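Local coordinates for lasso peptide isopeptidase AtxE2 (PDB 5TXE), which hydrolyses the isopeptide bond of the threaded lasso peptides astexin-2 and astexin-3, opening them into linear peptides, at residues L319-L331 against R404-F416. The protein carries 1 engineered substitution. Numbering follows the deposited sequence.
Sequences LRREGWASNEMAL and RLTLRNRNGIEVF
Trp324, at the turn joining strands 315-322 and 328-335, lays its indole against one face of the hairpin formed by strands 401-408 and 414-421. The single N-H at Trp324 NE1 is shared between Leu407 O (3.2 Å), met from above the carbonyl plane, and, weakly, Val415 O. Both carbonyls already take part in the hairpin's own backbone pairing, so the indole adds a further donor to oxygens already bonded. From the same turn, Ala325 N gives Glu414 OE1 a nearly straight bond of 2.9 Å on the anti lone pair. Further along the hairpin, Arg404 NH1 donates to Asn327 OD1 (3.0 Å) and weakly to Asn327 O, while Asn327 ND2 turns back to Trp324 O.

The Glu414 carboxylate stacks almost parallel to the indole, 4° apart, and Glu414 CG makes a CH-pi contact 3.7 Å from the centroid of the six-membered ring of Trp324. Arg408 NH2 meets Trp324 CH2 (3.7 Å) and makes a long salt bridge to Glu414 OE2, which probably favours the charged carboxylate. The indole swings out to the hairpin because chi1 of Trp324 (-174°) sets CG opposite the backbone N. An alanine here would remove the indole N-H and is likely to leave Glu414 and Arg408 without the ring they pack on. Deeper in, Asn327 CB sits over a face of Phe416, 3.6 Å from the ring centroid, and Ala325 CB touches its edge.

The arrangement joins a beta-propeller blade to the first hairpin of the alpha/beta-hydrolase sheet, the interdomain interface of prolyl oligopeptidase-family enzymes, with Phe416 about 10 Å from catalytically important Tyr438, side chain to side chain.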
# COMPACT_ATOMS: atom_id res chain seq x y z
N LEU A 319 -1.14 -12.13 -16.97
CA LEU A 319 -1.51 -10.74 -16.72
C LEU A 319 -0.36 -9.83 -16.96
O LEU A 319 0.81 -10.22 -16.79
CB LEU A 319 -1.84 -10.53 -15.24
CG LEU A 319 -3.22 -11.00 -14.78
CD1 LEU A 319 -3.37 -10.79 -13.27
CD2 LEU A 319 -4.29 -10.25 -15.52
N ARG A 320 -0.67 -8.59 -17.31
CA ARG A 320 0.35 -7.57 -17.34
C ARG A 320 -0.28 -6.19 -17.34
O ARG A 320 -1.49 -6.04 -17.50
CB ARG A 320 1.22 -7.70 -18.56
CG ARG A 320 0.42 -7.31 -19.81
CD ARG A 320 1.02 -7.60 -21.15
NE ARG A 320 2.27 -6.96 -21.39
CZ ARG A 320 2.49 -6.07 -22.34
NH1 ARG A 320 1.52 -5.69 -23.17
NH2 ARG A 320 3.71 -5.57 -22.44
N ARG A 321 0.57 -5.19 -17.17
CA ARG A 321 0.14 -3.80 -17.30
C ARG A 321 0.49 -3.29 -18.67
O ARG A 321 1.48 -3.70 -19.23
CB ARG A 321 0.84 -2.96 -16.25
CG ARG A 321 0.30 -3.30 -14.89
CD ARG A 321 1.36 -3.42 -13.83
NE ARG A 321 0.73 -3.82 -12.57
CZ ARG A 321 0.74 -3.11 -11.43
NH1 ARG A 321 1.39 -1.95 -11.35
NH2 ARG A 321 0.13 -3.59 -10.35
N GLU A 322 -0.36 -2.43 -19.21
CA GLU A 322 -0.13 -1.89 -20.54
C GLU A 322 -0.95 -0.60 -20.78
O GLU A 322 -1.62 -0.12 -19.89
CB GLU A 322 -0.47 -2.97 -21.60
CG GLU A 322 -1.90 -3.44 -21.58
CD GLU A 322 -2.16 -4.52 -22.64
OE1 GLU A 322 -1.31 -5.43 -22.79
OE2 GLU A 322 -3.22 -4.47 -23.31
N GLY A 323 -0.86 -0.06 -21.99
CA GLY A 323 -1.50 1.18 -22.38
C GLY A 323 -0.62 2.37 -22.01
O GLY A 323 0.47 2.21 -21.48
N TRP A 324 -1.13 3.58 -22.24
CA TRP A 324 -0.39 4.80 -21.92
C TRP A 324 0.04 4.80 -20.42
O TRP A 324 -0.79 4.59 -19.51
CB TRP A 324 -1.27 5.99 -22.19
CG TRP A 324 -0.59 7.32 -22.03
CD1 TRP A 324 -0.60 8.10 -20.94
CD2 TRP A 324 0.11 8.05 -23.04
NE1 TRP A 324 0.06 9.28 -21.18
CE2 TRP A 324 0.52 9.26 -22.47
CE3 TRP A 324 0.44 7.78 -24.38
CZ2 TRP A 324 1.25 10.21 -23.18
CZ3 TRP A 324 1.15 8.73 -25.09
CH2 TRP A 324 1.56 9.94 -24.48
N ALA A 325 1.33 4.99 -20.17
CA ALA A 325 1.84 5.04 -18.81
C ALA A 325 1.42 3.80 -18.04
O ALA A 325 1.23 3.87 -16.84
CB ALA A 325 1.33 6.29 -18.08
N SER A 326 1.26 2.67 -18.72
CA SER A 326 0.87 1.42 -18.08
C SER A 326 -0.43 1.51 -17.30
O SER A 326 -0.61 0.78 -16.34
CB SER A 326 1.97 0.91 -17.12
OG SER A 326 3.10 0.55 -17.89
N ASN A 327 -1.34 2.37 -17.71
CA ASN A 327 -2.54 2.59 -16.89
C ASN A 327 -3.56 1.41 -16.81
O ASN A 327 -4.38 1.36 -15.88
CB ASN A 327 -3.23 3.86 -17.31
CG ASN A 327 -4.12 3.69 -18.51
OD1 ASN A 327 -5.32 3.54 -18.38
ND2 ASN A 327 -3.54 3.71 -19.68
N GLU A 328 -3.48 0.45 -17.73
CA GLU A 328 -4.44 -0.64 -17.76
C GLU A 328 -3.84 -1.96 -17.41
O GLU A 328 -2.64 -2.12 -17.41
CB GLU A 328 -5.05 -0.76 -19.13
CG GLU A 328 -5.96 0.40 -19.47
CD GLU A 328 -6.76 0.12 -20.73
OE1 GLU A 328 -7.25 -1.02 -20.87
OE2 GLU A 328 -6.85 1.02 -21.58
N MET A 329 -4.69 -2.90 -17.00
CA MET A 329 -4.31 -4.28 -16.83
C MET A 329 -4.88 -5.02 -18.00
O MET A 329 -5.93 -4.66 -18.49
CB MET A 329 -4.96 -4.91 -15.59
CG MET A 329 -4.48 -4.34 -14.28
SD MET A 329 -3.28 -5.36 -13.44
CE MET A 329 -4.11 -6.91 -13.42
N ALA A 330 -4.25 -6.13 -18.36
CA ALA A 330 -4.73 -7.00 -19.44
C ALA A 330 -4.41 -8.45 -19.13
O ALA A 330 -3.41 -8.76 -18.52
CB ALA A 330 -4.09 -6.59 -20.77
N LEU A 331 -5.29 -9.31 -19.58
CA LEU A 331 -5.17 -10.72 -19.44
C LEU A 331 -5.07 -11.34 -20.82
O LEU A 331 -5.90 -11.03 -21.71
CB LEU A 331 -6.43 -11.22 -18.80
CG LEU A 331 -6.56 -12.72 -18.59
CD1 LEU A 331 -5.46 -13.23 -17.69
CD2 LEU A 331 -7.94 -12.98 -17.98
N ARG A 404 -10.14 9.86 -16.68
CA ARG A 404 -8.71 9.62 -16.69
C ARG A 404 -7.97 10.57 -17.60
O ARG A 404 -8.33 10.66 -18.76
CB ARG A 404 -8.41 8.23 -17.15
CG ARG A 404 -6.92 7.91 -17.09
CD ARG A 404 -6.70 6.44 -16.78
NE ARG A 404 -7.00 6.10 -15.39
CZ ARG A 404 -6.75 4.92 -14.84
NH1 ARG A 404 -6.17 3.93 -15.54
NH2 ARG A 404 -7.05 4.73 -13.57
N LEU A 405 -6.96 11.26 -17.07
CA LEU A 405 -6.16 12.24 -17.77
C LEU A 405 -4.88 11.58 -18.23
O LEU A 405 -4.32 10.73 -17.51
CB LEU A 405 -5.71 13.41 -16.85
CG LEU A 405 -6.76 14.23 -16.12
CD1 LEU A 405 -6.07 15.14 -15.10
CD2 LEU A 405 -7.55 15.06 -17.10
N THR A 406 -4.38 12.05 -19.37
CA THR A 406 -3.14 11.59 -19.91
C THR A 406 -2.37 12.70 -20.54
O THR A 406 -2.92 13.60 -21.19
CB THR A 406 -3.35 10.52 -20.99
OG1 THR A 406 -4.19 11.06 -22.00
CG2 THR A 406 -4.00 9.22 -20.43
N LEU A 407 -1.07 12.66 -20.32
CA LEU A 407 -0.22 13.59 -20.95
C LEU A 407 1.22 13.07 -20.95
O LEU A 407 1.52 12.02 -20.34
CB LEU A 407 -0.32 14.98 -20.32
CG LEU A 407 0.06 15.20 -18.85
CD1 LEU A 407 1.57 15.25 -18.61
CD2 LEU A 407 -0.57 16.53 -18.40
N ARG A 408 2.07 13.74 -21.71
CA ARG A 408 3.46 13.42 -21.73
C ARG A 408 4.02 14.61 -21.04
O ARG A 408 3.59 15.72 -21.33
CB ARG A 408 4.00 13.29 -23.14
CG ARG A 408 5.39 12.68 -23.16
CD ARG A 408 5.92 12.49 -24.58
NE ARG A 408 5.25 11.44 -25.35
CZ ARG A 408 5.50 10.14 -25.24
NH1 ARG A 408 6.35 9.66 -24.33
NH2 ARG A 408 4.85 9.28 -26.01
N ASN A 409 4.91 14.38 -20.10
CA ASN A 409 5.43 15.48 -19.33
C ASN A 409 6.61 16.10 -20.05
O ASN A 409 7.06 15.58 -21.09
CB ASN A 409 5.72 15.07 -17.86
CG ASN A 409 6.98 14.24 -17.67
OD1 ASN A 409 7.80 14.10 -18.55
ND2 ASN A 409 7.10 13.62 -16.47
N ARG A 410 7.11 17.20 -19.49
CA ARG A 410 8.20 17.94 -20.09
C ARG A 410 9.50 17.13 -20.21
O ARG A 410 10.37 17.45 -21.01
CB ARG A 410 8.39 19.31 -19.40
CG ARG A 410 8.50 19.42 -17.86
CD ARG A 410 8.96 20.84 -17.52
NE ARG A 410 8.30 21.60 -16.46
CZ ARG A 410 7.05 22.05 -16.47
NH1 ARG A 410 6.23 21.74 -17.45
NH2 ARG A 410 6.60 22.79 -15.46
N ASN A 411 9.62 16.03 -19.50
CA ASN A 411 10.76 15.17 -19.69
C ASN A 411 10.47 14.03 -20.62
O ASN A 411 11.23 13.05 -20.63
CB ASN A 411 11.20 14.67 -18.33
CG ASN A 411 11.58 15.82 -17.41
OD1 ASN A 411 10.85 16.20 -16.48
ND2 ASN A 411 12.70 16.42 -17.72
N GLY A 412 9.35 14.11 -21.36
CA GLY A 412 9.01 13.06 -22.35
C GLY A 412 8.34 11.81 -21.80
O GLY A 412 8.26 10.81 -22.45
N ILE A 413 7.90 11.84 -20.55
CA ILE A 413 7.45 10.60 -19.90
C ILE A 413 5.95 10.58 -19.89
O ILE A 413 5.32 11.58 -19.65
CB ILE A 413 8.02 10.50 -18.47
CG1 ILE A 413 9.53 10.29 -18.56
CG2 ILE A 413 7.35 9.38 -17.69
CD1 ILE A 413 10.27 10.76 -17.34
N GLU A 414 5.40 9.43 -20.19
CA GLU A 414 3.95 9.24 -20.20
C GLU A 414 3.41 9.28 -18.77
O GLU A 414 3.95 8.64 -17.90
CB GLU A 414 3.58 7.89 -20.84
CG GLU A 414 4.02 7.77 -22.30
CD GLU A 414 3.74 6.43 -22.95
OE1 GLU A 414 3.09 5.53 -22.36
OE2 GLU A 414 4.10 6.31 -24.13
N VAL A 415 2.34 10.02 -18.58
CA VAL A 415 1.74 10.19 -17.28
C VAL A 415 0.25 9.89 -17.36
O VAL A 415 -0.40 10.30 -18.32
CB VAL A 415 1.87 11.64 -16.86
CG1 VAL A 415 1.12 11.89 -15.55
CG2 VAL A 415 3.34 12.00 -16.74
N PHE A 416 -0.30 9.18 -16.38
CA PHE A 416 -1.75 9.25 -16.20
C PHE A 416 -2.09 9.75 -14.79
O PHE A 416 -1.23 9.72 -13.88
CB PHE A 416 -2.42 7.92 -16.54
CG PHE A 416 -2.40 6.89 -15.42
CD1 PHE A 416 -1.36 5.99 -15.29
CD2 PHE A 416 -3.48 6.80 -14.53
CE1 PHE A 416 -1.37 5.01 -14.30
CE2 PHE A 416 -3.50 5.86 -13.52
CZ PHE A 416 -2.45 4.95 -13.40